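Local coordinates for protein macrolide 2'-phosphotransferase MphH (Brachybacterium faecium, PDB 5UXD) that probably inactivates macrolide antibiotics by phosphorylating their 2'-hydroxyl, and binds azithromycin in a pocket of its kinase-like fold, at residues W157-I170 against M266-L279. Sequence-based numbering, arbitrary orientation.
Sequences WRQDLARVGAEFEI and MFSAAPLGYGLYAL. With ZIT (azithromycin), chain C.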
loop_
_atom_site.group_PDB
_atom_site.type_symbol
_atom_site.label_atom_id
_atom_site.label_comp_id
_atom_site.label_asym_id
_atom_site.label_seq_id
_atom_site.Cartn_x
_atom_site.Cartn_y
_atom_site.Cartn_z
ATOM N N TRP A 157 18.036 -4.548 -2.431
ATOM C CA TRP A 157 18.405 -3.567 -1.420
ATOM C C TRP A 157 19.886 -3.209 -1.508
ATOM O O TRP A 157 20.262 -2.050 -1.309
ATOM C CB TRP A 157 18.055 -4.099 -0.033
ATOM C CG TRP A 157 16.616 -3.943 0.326
ATOM C CD1 TRP A 157 15.658 -4.928 0.351
ATOM C CD2 TRP A 157 15.966 -2.741 0.753
ATOM N NE1 TRP A 157 14.454 -4.399 0.742
ATOM C CE2 TRP A 157 14.617 -3.064 1.010
ATOM C CE3 TRP A 157 16.391 -1.424 0.936
ATOM C CZ2 TRP A 157 13.687 -2.112 1.436
ATOM C CZ3 TRP A 157 15.466 -0.478 1.359
ATOM C CH2 TRP A 157 14.134 -0.828 1.608
ATOM N N ARG A 158 20.750 -4.190 -1.803
ATOM C CA ARG A 158 22.170 -3.882 -1.956
ATOM C C ARG A 158 22.408 -2.971 -3.154
ATOM O O ARG A 158 23.172 -1.998 -3.067
ATOM C CB ARG A 158 22.983 -5.176 -2.092
ATOM C CG ARG A 158 23.162 -5.895 -0.769
ATOM C CD ARG A 158 23.712 -7.281 -0.980
ATOM N NE ARG A 158 24.204 -7.886 0.259
ATOM C CZ ARG A 158 24.166 -9.189 0.520
ATOM N NH1 ARG A 158 23.658 -10.041 -0.362
ATOM N NH2 ARG A 158 24.649 -9.653 1.665
ATOM N N GLN A 159 21.763 -3.267 -4.280
ATOM C CA GLN A 159 21.866 -2.450 -5.482
ATOM C C GLN A 159 21.322 -1.049 -5.234
ATOM O O GLN A 159 21.883 -0.062 -5.726
ATOM C CB GLN A 159 21.122 -3.126 -6.630
ATOM C CG GLN A 159 21.017 -2.298 -7.882
ATOM C CD GLN A 159 20.876 -3.157 -9.122
ATOM O OE1 GLN A 159 19.816 -3.201 -9.746
ATOM N NE2 GLN A 159 21.946 -3.858 -9.480
ATOM N N ASP A 160 20.192 -0.990 -4.526
ATOM C CA ASP A 160 19.534 0.282 -4.248
ATOM C C ASP A 160 20.433 1.191 -3.428
ATOM O O ASP A 160 20.548 2.389 -3.710
ATOM C CB ASP A 160 18.212 0.043 -3.516
ATOM C CG ASP A 160 17.121 -0.544 -4.421
ATOM O OD1 ASP A 160 17.326 -0.636 -5.645
ATOM O OD2 ASP A 160 16.047 -0.911 -3.894
ATOM N N LEU A 161 21.062 0.643 -2.386
ATOM C CA LEU A 161 22.019 1.424 -1.612
ATOM C C LEU A 161 23.144 1.936 -2.498
ATOM O O LEU A 161 23.581 3.085 -2.364
ATOM C CB LEU A 161 22.577 0.583 -0.460
ATOM C CG LEU A 161 23.697 1.223 0.366
ATOM C CD1 LEU A 161 23.224 2.539 0.964
ATOM C CD2 LEU A 161 24.183 0.279 1.454
ATOM N N ALA A 162 23.637 1.094 -3.415
ATOM C CA ALA A 162 24.749 1.524 -4.252
ATOM C C ALA A 162 24.311 2.611 -5.222
ATOM O O ALA A 162 25.030 3.595 -5.428
ATOM C CB ALA A 162 25.335 0.329 -5.005
ATOM N N ARG A 163 23.137 2.452 -5.825
ATOM C CA ARG A 163 22.668 3.443 -6.782
ATOM C C ARG A 163 22.385 4.776 -6.102
ATOM O O ARG A 163 22.786 5.829 -6.611
ATOM C CB ARG A 163 21.431 2.921 -7.505
ATOM C CG ARG A 163 21.760 1.850 -8.516
ATOM C CD ARG A 163 20.527 1.308 -9.206
ATOM N NE ARG A 163 20.906 0.472 -10.341
ATOM C CZ ARG A 163 20.059 -0.279 -11.036
ATOM N NH1 ARG A 163 18.772 -0.306 -10.708
ATOM N NH2 ARG A 163 20.502 -1.007 -12.057
ATOM N N VAL A 164 21.712 4.750 -4.946
ATOM C CA VAL A 164 21.414 5.990 -4.230
ATOM C C VAL A 164 22.705 6.634 -3.755
ATOM O O VAL A 164 22.915 7.836 -3.930
ATOM C CB VAL A 164 20.440 5.722 -3.064
ATOM C CG1 VAL A 164 20.257 6.986 -2.193
ATOM C CG2 VAL A 164 19.093 5.254 -3.587
ATOM N N GLY A 165 23.618 5.829 -3.208
ATOM C CA GLY A 165 24.903 6.356 -2.769
ATOM C C GLY A 165 25.712 7.004 -3.877
ATOM O O GLY A 165 26.536 7.884 -3.614
ATOM N N ALA A 166 25.492 6.591 -5.125
ATOM C CA ALA A 166 26.208 7.190 -6.244
ATOM C C ALA A 166 25.643 8.545 -6.647
ATOM O O ALA A 166 26.366 9.349 -7.241
ATOM C CB ALA A 166 26.186 6.252 -7.453
ATOM N N GLU A 167 24.373 8.815 -6.346
ATOM C CA GLU A 167 23.755 10.076 -6.722
ATOM C C GLU A 167 23.549 11.036 -5.561
ATOM O O GLU A 167 23.364 12.232 -5.806
ATOM C CB GLU A 167 22.401 9.819 -7.397
ATOM C CG GLU A 167 22.509 9.104 -8.727
ATOM C CD GLU A 167 22.861 10.057 -9.843
ATOM O OE1 GLU A 167 22.500 11.251 -9.728
ATOM O OE2 GLU A 167 23.488 9.619 -10.830
ATOM N N PHE A 168 23.595 10.553 -4.318
ATOM C CA PHE A 168 23.326 11.362 -3.138
ATOM C C PHE A 168 24.429 11.182 -2.106
ATOM O O PHE A 168 25.009 10.103 -1.979
ATOM C CB PHE A 168 22.012 10.975 -2.448
ATOM C CG PHE A 168 20.780 11.240 -3.254
ATOM C CD1 PHE A 168 20.320 10.299 -4.160
ATOM C CD2 PHE A 168 20.052 12.405 -3.073
ATOM C CE1 PHE A 168 19.182 10.518 -4.892
ATOM C CE2 PHE A 168 18.901 12.632 -3.802
ATOM C CZ PHE A 168 18.464 11.691 -4.714
ATOM N N GLU A 169 24.691 12.244 -1.345
ATOM C CA GLU A 169 25.502 12.111 -0.145
ATOM C C GLU A 169 24.685 11.413 0.935
ATOM O O GLU A 169 23.542 11.796 1.208
ATOM C CB GLU A 169 25.965 13.484 0.340
ATOM C CG GLU A 169 27.340 13.495 0.987
ATOM C CD GLU A 169 28.442 13.143 0.015
ATOM O OE1 GLU A 169 29.137 12.131 0.244
ATOM O OE2 GLU A 169 28.614 13.877 -0.980
ATOM N N ILE A 170 25.253 10.371 1.539
ATOM C CA ILE A 170 24.582 9.638 2.611
ATOM C C ILE A 170 25.409 9.791 3.879
ATOM O O ILE A 170 26.615 9.521 3.877
ATOM C CB ILE A 170 24.380 8.153 2.265
ATOM C CG1 ILE A 170 23.588 8.008 0.960
ATOM C CG2 ILE A 170 23.676 7.426 3.427
ATOM C CD1 ILE A 170 23.401 6.573 0.518
ATOM N N MET A 266 14.475 -2.147 8.130
ATOM C CA MET A 266 13.907 -1.834 6.832
ATOM C C MET A 266 13.176 -0.496 6.838
ATOM O O MET A 266 13.281 0.275 5.901
ATOM C CB MET A 266 12.995 -2.960 6.355
ATOM C CG MET A 266 12.518 -2.790 4.927
ATOM S SD MET A 266 12.044 -4.352 4.165
ATOM C CE MET A 266 11.002 -5.048 5.437
ATOM N N PHE A 267 12.429 -0.241 7.902
ATOM C CA PHE A 267 11.711 1.026 8.030
ATOM C C PHE A 267 12.687 2.188 8.092
ATOM O O PHE A 267 12.425 3.266 7.542
ATOM C CB PHE A 267 10.829 0.986 9.277
ATOM C CG PHE A 267 9.854 2.116 9.378
ATOM C CD1 PHE A 267 8.617 2.034 8.773
ATOM C CD2 PHE A 267 10.165 3.242 10.116
ATOM C CE1 PHE A 267 7.698 3.076 8.879
ATOM C CE2 PHE A 267 9.250 4.292 10.230
ATOM C CZ PHE A 267 8.021 4.198 9.608
ATOM N N SER A 268 13.842 1.975 8.732
ATOM C CA SER A 268 14.852 3.017 8.825
ATOM C C SER A 268 15.492 3.332 7.481
ATOM O O SER A 268 16.128 4.381 7.340
ATOM C CB SER A 268 15.934 2.605 9.839
ATOM O OG SER A 268 16.959 1.838 9.219
ATOM N N ALA A 269 15.356 2.442 6.502
ATOM C CA ALA A 269 15.944 2.630 5.185
ATOM C C ALA A 269 14.985 3.319 4.223
ATOM O O ALA A 269 15.250 3.373 3.014
ATOM C CB ALA A 269 16.399 1.279 4.627
ATOM N N ALA A 270 13.884 3.847 4.744
ATOM C CA ALA A 270 12.988 4.678 3.946
ATOM C C ALA A 270 13.697 5.778 3.167
ATOM O O ALA A 270 13.264 6.056 2.038
ATOM C CB ALA A 270 11.906 5.285 4.852
ATOM N N PRO A 271 14.745 6.444 3.676
ATOM C CA PRO A 271 15.419 7.451 2.831
ATOM C C PRO A 271 15.943 6.892 1.522
ATOM O O PRO A 271 16.019 7.634 0.534
ATOM C CB PRO A 271 16.551 7.963 3.727
ATOM C CG PRO A 271 16.000 7.765 5.145
ATOM C CD PRO A 271 15.270 6.462 5.059
ATOM N N LEU A 272 16.305 5.602 1.476
ATOM C CA LEU A 272 16.706 5.055 0.184
ATOM C C LEU A 272 15.520 4.953 -0.770
ATOM O O LEU A 272 15.660 5.199 -1.975
ATOM C CB LEU A 272 17.343 3.677 0.349
ATOM C CG LEU A 272 18.707 3.591 1.036
ATOM C CD1 LEU A 272 19.118 2.124 1.269
ATOM C CD2 LEU A 272 19.762 4.343 0.227
ATOM N N GLY A 273 14.320 4.650 -0.279
ATOM C CA GLY A 273 13.150 4.714 -1.143
ATOM C C GLY A 273 12.910 6.107 -1.696
ATOM O O GLY A 273 12.519 6.267 -2.860
ATOM N N TYR A 274 13.115 7.136 -0.865
ATOM C CA TYR A 274 13.007 8.514 -1.343
ATOM C C TYR A 274 14.036 8.794 -2.430
ATOM O O TYR A 274 13.727 9.450 -3.435
ATOM C CB TYR A 274 13.191 9.490 -0.175
ATOM C CG TYR A 274 12.205 10.639 -0.124
ATOM C CD1 TYR A 274 11.805 11.299 -1.278
ATOM C CD2 TYR A 274 11.685 11.073 1.094
ATOM C CE1 TYR A 274 10.896 12.353 -1.222
ATOM C CE2 TYR A 274 10.772 12.125 1.160
ATOM C CZ TYR A 274 10.384 12.762 -0.003
ATOM O OH TYR A 274 9.481 13.813 0.048
ATOM N N GLY A 275 15.273 8.324 -2.236
ATOM C CA GLY A 275 16.295 8.531 -3.250
ATOM C C GLY A 275 15.924 7.877 -4.565
ATOM O O GLY A 275 16.057 8.481 -5.634
ATOM N N LEU A 276 15.432 6.634 -4.494
ATOM C CA LEU A 276 14.992 5.920 -5.689
ATOM C C LEU A 276 13.882 6.670 -6.403
ATOM O O LEU A 276 13.899 6.792 -7.634
ATOM C CB LEU A 276 14.511 4.515 -5.318
ATOM C CG LEU A 276 15.586 3.519 -4.874
ATOM C CD1 LEU A 276 14.952 2.212 -4.421
ATOM C CD2 LEU A 276 16.606 3.263 -5.968
ATOM N N TYR A 277 12.891 7.149 -5.646
ATOM C CA TYR A 277 11.788 7.901 -6.240
ATOM C C TYR A 277 12.304 9.140 -6.955
ATOM O O TYR A 277 11.933 9.409 -8.105
ATOM C CB TYR A 277 10.774 8.269 -5.154
ATOM C CG TYR A 277 9.531 8.983 -5.658
ATOM C CD1 TYR A 277 9.205 10.261 -5.215
ATOM C CD2 TYR A 277 8.700 8.389 -6.597
ATOM C CE1 TYR A 277 8.073 10.917 -5.680
ATOM C CE2 TYR A 277 7.568 9.040 -7.072
ATOM C CZ TYR A 277 7.263 10.302 -6.607
ATOM O OH TYR A 277 6.144 10.948 -7.076
ATOM N N ALA A 278 13.193 9.892 -6.302
ATOM C CA ALA A 278 13.752 11.090 -6.921
ATOM C C ALA A 278 14.456 10.766 -8.234
ATOM O O ALA A 278 14.300 11.492 -9.223
ATOM C CB ALA A 278 14.710 11.784 -5.949
ATOM N N LEU A 279 15.247 9.686 -8.262
ATOM C CA LEU A 279 15.931 9.299 -9.491
ATOM C C LEU A 279 14.942 8.871 -10.570
ATOM O O LEU A 279 15.214 9.039 -11.768
ATOM C CB LEU A 279 16.928 8.171 -9.201
ATOM C CG LEU A 279 18.171 8.604 -8.432
ATOM C CD1 LEU A 279 18.954 7.398 -7.956
ATOM C CD2 LEU A 279 19.028 9.516 -9.304
HETATM C C1 ZIT C . 4.831 6.129 5.624
HETATM C C2 ZIT C . 4.783 5.664 4.129
HETATM C C3 ZIT C . 5.719 6.588 3.389
HETATM C C4 ZIT C . 4.808 7.695 2.798
HETATM C C5 ZIT C . 5.601 8.720 1.967
HETATM C C6 ZIT C . 5.649 10.016 2.731
HETATM C C7 ZIT C . 4.348 10.826 2.530
HETATM C C8 ZIT C . 4.439 12.166 3.332
HETATM C C9 ZIT C . 3.528 12.123 4.591
HETATM N N10 ZIT C . 4.242 11.377 5.755
HETATM C C11 ZIT C . 3.338 10.692 6.662
HETATM C C12 ZIT C . 3.974 9.363 7.102
HETATM C C13 ZIT C . 3.035 8.353 7.767
HETATM C C14 ZIT C . 3.653 6.959 7.651
HETATM C C15 ZIT C . 2.921 6.003 8.573
HETATM C C16 ZIT C . 3.380 4.535 8.303
HETATM C C17 ZIT C . 5.065 4.196 4.032
HETATM C C18 ZIT C . 3.704 7.042 2.005
HETATM C C19 ZIT C . 6.863 10.826 2.256
HETATM C C20 ZIT C . 4.063 13.275 2.472
HETATM C C21 ZIT C . 5.162 12.296 6.440
HETATM C C22 ZIT C . 2.998 11.558 7.858
HETATM C C23 ZIT C . 1.648 8.329 7.107
HETATM O O1 ZIT C . 5.901 6.237 6.194
HETATM O O6 ZIT C . 5.798 9.766 4.120
HETATM O O12 ZIT C . 5.049 9.595 7.982
HETATM O O13 ZIT C . 2.894 8.691 9.163
HETATM O O14 ZIT C . 3.524 6.461 6.306
HETATM C C1A ZIT C . 5.660 8.418 -0.411
HETATM C C2A ZIT C . 4.812 8.473 -1.663
HETATM C C3A ZIT C . 5.513 7.767 -2.767
HETATM C C4A ZIT C . 6.860 8.331 -2.975
HETATM C C5A ZIT C . 7.670 8.515 -1.686
HETATM C C6A ZIT C . 8.872 9.338 -1.902
HETATM C C7A ZIT C . 4.589 9.213 -4.479
HETATM C C8A ZIT C . 5.239 7.011 -5.084
HETATM O O1A ZIT C . 4.978 8.932 0.703
HETATM O O2A ZIT C . 3.527 7.885 -1.446
HETATM N N3A ZIT C . 4.687 7.855 -4.014
HETATM O O5A ZIT C . 6.908 9.165 -0.611
HETATM C C1B ZIT C . 7.818 5.534 2.861
HETATM C C2B ZIT C . 8.256 4.277 2.152
HETATM C C3B ZIT C . 8.749 4.523 0.771
HETATM C C4B ZIT C . 9.788 5.580 0.766
HETATM C C5B ZIT C . 9.254 6.845 1.381
HETATM C C6B ZIT C . 10.339 7.878 1.306
HETATM C C7B ZIT C . 9.336 3.172 0.202
HETATM C C8B ZIT C . 6.877 4.024 -0.687
HETATM O O1B ZIT C . 6.540 5.934 2.385
HETATM O O3B ZIT C . 7.668 5.003 -0.055
HETATM O O4B ZIT C . 10.108 5.923 -0.601
HETATM O O5B ZIT C . 8.795 6.663 2.771
#
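The indole of W157 touches M266 CG through CZ2 and A269 CB through CZ3, while L272 CD1 lies at its edge near the ring plane, where two helices of the aminoglycoside-phosphotransferase-like fold meet. M266 CG packs 3.7 Å from W157 CZ2, an apolar contact; M266 SD adds a Met-aromatic one, 4.9 Å from the centroid of the five-membered ring and 57° off the ring normal. At the other end, the F168 ring receives L279 CG and A278 CB at its edge, and R287 forms a cation-pi interaction with it. The axes of 157-167 and 270-279 cross at 64°, a worked example of helix packing by apolar side chains, with no hydrogen bond across the interface. Close approach depends on G275, where V164 CA lies 5.8 Å from G275 CA. L272, with CG beside its own backbone N (chi1 -69°), sends CD2 to within 3.6 Å of V164 CG1, and L161 and I170 gather round the same methyl. Another face of this helix lines the azithromycin pocket: Y277 lays a ring face under ligand C4A, and Y274 covers C6A, so the scaffold contact backs one wall of the drug pocket. E167 packs its aliphatic part on L279 and turns its carboxylate to a salt bridge with R287. Nearer W157, L276 crosses D160 at about a right angle, L276 CD1 resting 3.4 Å from D160 OD2.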